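Local coordinates for protein FKBP-type peptidyl-prolyl cis-trans isomerase FkpA (Escherichia coli, PDB 1Q6H) that catalyses the cis-trans isomerisation of peptide bonds to proline, speeding protein folding in the periplasm, and also acts as a chaperone, at residues 93-107 and 202-215. Numbering follows the deposited sequence.
Sequences EKDAADNEAKGKEYR and KAGVPGIPPNSTLV
Asn99 and Asn211 meet where helix 70-112 lies against the loop leading into strand 214-223, and each side-chain amide donates a hydrogen bond to a backbone carbonyl across the contact. Asn99 can be followed outward from the helix. Its CB sits against two loop carbonyls, the O atoms of Pro210 and Asn211. CG, anti to its own carbonyl carbon (chi1 -71°), also faces Pro210 O. Its ND2 donates to Pro210 O at 3.0 Å, in the plane of both groups, and also touches Pro209 CB. In return, Asn211 ND2 gives a hydrogen bond to Ala96 O at 3.0 Å. That oxygen already accepts from Glu100 N within the helix, and the two donors reach it from opposite faces. Asn211 lies within the turn from Pro209 to Ser212, a type II beta turn. Glu100 OE1 rests 3.2 Å from Asn211 CG, with the carboxylate and amide planes 67° apart. Pro210 CB packs on Ala96 CA and CB. At one end, Lys202 stretches along past Ala96 CB and forms a salt bridge from NZ to Glu93 OE1 (3.0 Å). At the other, Gly103 has no side chain, and Thr213 OG1 comes within 3.6 Å of its CA. Arg107 bends at chi3 (-53°), and NH1 donates a bent hydrogen bond to Thr213 OG1 (2.7 Å), which lies at the guanidinium edge, near its plane. Its CG and CD touch Thr213 CG2 as the two side chains cross at a slant. A leucine in its place would probably leave the hydroxyl of buried Thr213 without this donor. A water joins Asn99 O to Thr213 N. Beyond it, Val215 CG2 touches the Tyr106 ring, which also contacts Val193 of strand 189-194. The contact thus seats the C-terminal part of the long helix from the N-terminal domain against the loop before the last strand of the FKBP-fold antiparallel sheet.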
# COMPACT_ATOMS: atom_id res chain seq x y z
N GLU A 93 3.15 6.14 -24.54
CA GLU A 93 3.29 5.96 -25.99
C GLU A 93 3.41 7.29 -26.71
O GLU A 93 4.19 7.42 -27.65
CB GLU A 93 2.10 5.18 -26.60
CG GLU A 93 2.11 3.70 -26.29
CD GLU A 93 3.17 2.90 -27.05
OE1 GLU A 93 3.68 3.37 -28.10
OE2 GLU A 93 3.49 1.77 -26.60
N LYS A 94 2.61 8.25 -26.27
CA LYS A 94 2.59 9.54 -26.90
C LYS A 94 3.92 10.24 -26.63
O LYS A 94 4.50 10.81 -27.55
CB LYS A 94 1.43 10.41 -26.40
CG LYS A 94 1.44 11.78 -27.07
CD LYS A 94 0.29 12.68 -26.65
CE LYS A 94 0.55 14.13 -27.06
NZ LYS A 94 1.24 14.23 -28.38
N ASP A 95 4.39 10.17 -25.39
CA ASP A 95 5.65 10.81 -25.04
C ASP A 95 6.76 10.11 -25.83
O ASP A 95 7.65 10.75 -26.37
CB ASP A 95 5.93 10.73 -23.55
CG ASP A 95 5.00 11.61 -22.71
OD1 ASP A 95 4.26 12.47 -23.27
OD2 ASP A 95 4.93 11.49 -21.45
N ALA A 96 6.69 8.79 -25.94
CA ALA A 96 7.71 8.08 -26.68
C ALA A 96 7.81 8.59 -28.14
O ALA A 96 8.91 8.81 -28.65
CB ALA A 96 7.48 6.60 -26.64
N ALA A 97 6.66 8.77 -28.79
CA ALA A 97 6.63 9.22 -30.17
C ALA A 97 7.10 10.67 -30.31
O ALA A 97 7.90 10.99 -31.18
CB ALA A 97 5.21 9.02 -30.78
N ASP A 98 6.59 11.53 -29.45
CA ASP A 98 6.95 12.94 -29.47
C ASP A 98 8.46 13.12 -29.25
O ASP A 98 9.12 13.86 -29.97
CB ASP A 98 6.16 13.71 -28.41
CG ASP A 98 4.68 13.82 -28.73
OD1 ASP A 98 4.30 13.49 -29.87
OD2 ASP A 98 3.81 14.22 -27.91
N ASN A 99 9.01 12.41 -28.27
CA ASN A 99 10.41 12.55 -27.95
C ASN A 99 11.28 12.00 -29.07
O ASN A 99 12.31 12.61 -29.39
CB ASN A 99 10.75 11.90 -26.60
CG ASN A 99 10.18 12.69 -25.41
OD1 ASN A 99 9.86 13.86 -25.53
ND2 ASN A 99 10.04 12.03 -24.28
N GLU A 100 10.86 10.89 -29.68
CA GLU A 100 11.60 10.35 -30.82
C GLU A 100 11.64 11.41 -31.93
O GLU A 100 12.66 11.59 -32.56
CB GLU A 100 10.95 9.06 -31.34
CG GLU A 100 11.70 8.32 -32.45
CD GLU A 100 12.77 7.35 -31.95
OE1 GLU A 100 12.89 7.17 -30.71
OE2 GLU A 100 13.50 6.78 -32.79
N ALA A 101 10.53 12.09 -32.19
CA ALA A 101 10.52 13.07 -33.26
C ALA A 101 11.38 14.28 -32.91
O ALA A 101 12.21 14.67 -33.70
CB ALA A 101 9.10 13.48 -33.64
N LYS A 102 11.22 14.83 -31.71
CA LYS A 102 12.00 16.01 -31.31
C LYS A 102 13.50 15.73 -31.29
O LYS A 102 14.30 16.56 -31.73
CB LYS A 102 11.59 16.49 -29.93
CG LYS A 102 10.26 17.18 -29.82
CD LYS A 102 9.73 16.96 -28.38
CE LYS A 102 8.88 18.07 -27.88
NZ LYS A 102 8.28 17.65 -26.56
N GLY A 103 13.88 14.58 -30.77
CA GLY A 103 15.26 14.17 -30.71
C GLY A 103 15.91 13.99 -32.07
O GLY A 103 17.07 14.36 -32.28
N LYS A 104 15.17 13.39 -32.99
CA LYS A 104 15.67 13.17 -34.31
C LYS A 104 15.93 14.52 -34.97
O LYS A 104 16.87 14.69 -35.75
CB LYS A 104 14.67 12.39 -35.14
CG LYS A 104 15.12 12.13 -36.57
CD LYS A 104 14.23 11.12 -37.29
CE LYS A 104 14.81 10.78 -38.68
NZ LYS A 104 13.95 9.81 -39.44
N GLU A 105 15.08 15.47 -34.66
CA GLU A 105 15.16 16.80 -35.26
C GLU A 105 16.38 17.50 -34.68
O GLU A 105 17.16 18.14 -35.40
CB GLU A 105 13.88 17.57 -34.96
CG GLU A 105 13.90 19.01 -35.44
CD GLU A 105 12.54 19.66 -35.40
OE1 GLU A 105 11.89 19.64 -34.34
OE2 GLU A 105 12.12 20.21 -36.45
N TYR A 106 16.55 17.37 -33.37
CA TYR A 106 17.68 17.97 -32.68
C TYR A 106 18.99 17.41 -33.21
O TYR A 106 19.92 18.18 -33.51
CB TYR A 106 17.56 17.70 -31.19
CG TYR A 106 18.67 18.29 -30.35
CD1 TYR A 106 19.84 17.59 -30.14
CD2 TYR A 106 18.52 19.51 -29.74
CE1 TYR A 106 20.84 18.10 -29.36
CE2 TYR A 106 19.53 20.04 -28.96
CZ TYR A 106 20.68 19.32 -28.77
OH TYR A 106 21.71 19.81 -28.01
N ARG A 107 19.07 16.08 -33.31
CA ARG A 107 20.27 15.42 -33.80
C ARG A 107 20.63 15.82 -35.23
O ARG A 107 21.81 16.04 -35.53
CB ARG A 107 20.16 13.89 -33.74
CG ARG A 107 19.99 13.33 -32.35
CD ARG A 107 20.29 11.84 -32.22
NE ARG A 107 19.52 11.06 -33.19
CZ ARG A 107 18.27 10.66 -33.04
NH1 ARG A 107 17.56 10.92 -31.94
NH2 ARG A 107 17.70 10.00 -34.03
N LYS A 202 12.95 3.19 -25.49
CA LYS A 202 11.56 3.57 -25.33
C LYS A 202 11.12 3.63 -23.89
O LYS A 202 10.31 4.48 -23.53
CB LYS A 202 10.67 2.64 -26.16
CG LYS A 202 9.27 3.16 -26.38
CD LYS A 202 8.50 2.31 -27.36
CE LYS A 202 7.03 2.69 -27.39
NZ LYS A 202 6.34 2.14 -28.60
N ALA A 203 11.63 2.73 -23.05
CA ALA A 203 11.24 2.70 -21.65
C ALA A 203 11.77 3.89 -20.88
O ALA A 203 11.08 4.43 -20.01
CB ALA A 203 11.75 1.42 -20.98
N GLY A 204 13.00 4.29 -21.19
CA GLY A 204 13.67 5.32 -20.41
C GLY A 204 14.07 4.75 -19.06
O GLY A 204 14.06 3.55 -18.88
N VAL A 205 14.43 5.62 -18.12
CA VAL A 205 14.72 5.26 -16.72
C VAL A 205 14.31 6.49 -15.90
O VAL A 205 14.07 7.54 -16.47
CB VAL A 205 16.22 5.04 -16.49
CG1 VAL A 205 16.68 3.82 -17.21
CG2 VAL A 205 17.00 6.26 -16.93
N PRO A 206 14.25 6.40 -14.58
CA PRO A 206 13.92 7.59 -13.79
C PRO A 206 14.78 8.82 -14.16
O PRO A 206 16.01 8.73 -14.24
CB PRO A 206 14.15 7.12 -12.34
CG PRO A 206 13.76 5.66 -12.40
CD PRO A 206 14.39 5.20 -13.73
N GLY A 207 14.12 9.94 -14.43
CA GLY A 207 14.81 11.15 -14.86
C GLY A 207 15.04 11.25 -16.37
O GLY A 207 15.40 12.30 -16.90
N ILE A 208 14.84 10.14 -17.08
CA ILE A 208 14.98 10.13 -18.53
C ILE A 208 13.72 9.59 -19.20
O ILE A 208 13.43 8.40 -19.14
CB ILE A 208 16.17 9.33 -18.93
CG1 ILE A 208 17.39 9.94 -18.27
CG2 ILE A 208 16.29 9.32 -20.48
CD1 ILE A 208 18.68 9.25 -18.58
N PRO A 209 12.96 10.48 -19.80
CA PRO A 209 11.72 10.07 -20.48
C PRO A 209 11.93 9.16 -21.69
O PRO A 209 13.01 9.05 -22.28
CB PRO A 209 11.06 11.40 -20.87
CG PRO A 209 11.81 12.48 -20.08
CD PRO A 209 13.16 11.94 -19.82
N PRO A 210 10.87 8.45 -22.04
CA PRO A 210 10.88 7.53 -23.18
C PRO A 210 11.45 8.13 -24.43
O PRO A 210 11.11 9.27 -24.78
CB PRO A 210 9.39 7.24 -23.38
CG PRO A 210 8.80 7.41 -22.07
CD PRO A 210 9.58 8.47 -21.36
N ASN A 211 12.28 7.36 -25.13
CA ASN A 211 12.88 7.81 -26.36
C ASN A 211 13.60 9.17 -26.29
O ASN A 211 13.51 9.98 -27.20
CB ASN A 211 11.85 7.78 -27.47
CG ASN A 211 11.55 6.36 -27.94
OD1 ASN A 211 12.37 5.46 -27.75
ND2 ASN A 211 10.38 6.16 -28.54
N SER A 212 14.32 9.42 -25.21
CA SER A 212 15.08 10.65 -25.06
C SER A 212 16.45 10.57 -25.71
O SER A 212 17.22 9.65 -25.50
CB SER A 212 15.29 11.00 -23.58
OG SER A 212 14.06 11.31 -22.95
N THR A 213 16.71 11.54 -26.58
CA THR A 213 18.06 11.77 -27.03
C THR A 213 18.79 12.43 -25.86
O THR A 213 18.23 13.31 -25.16
CB THR A 213 18.04 12.66 -28.27
OG1 THR A 213 17.64 11.87 -29.40
CG2 THR A 213 19.43 13.16 -28.63
N LEU A 214 20.01 11.96 -25.60
CA LEU A 214 20.79 12.46 -24.47
C LEU A 214 21.98 13.29 -24.93
O LEU A 214 22.70 12.86 -25.83
CB LEU A 214 21.32 11.29 -23.63
CG LEU A 214 20.31 10.23 -23.18
CD1 LEU A 214 21.02 9.16 -22.33
CD2 LEU A 214 19.15 10.90 -22.45
N VAL A 215 22.22 14.42 -24.27
CA VAL A 215 23.37 15.25 -24.55
C VAL A 215 24.38 15.17 -23.40
O VAL A 215 24.06 15.58 -22.28
CB VAL A 215 22.97 16.71 -24.71
CG1 VAL A 215 24.16 17.53 -25.24
CG2 VAL A 215 21.77 16.84 -25.66
O HOH W 1 14.50 13.48 -27.36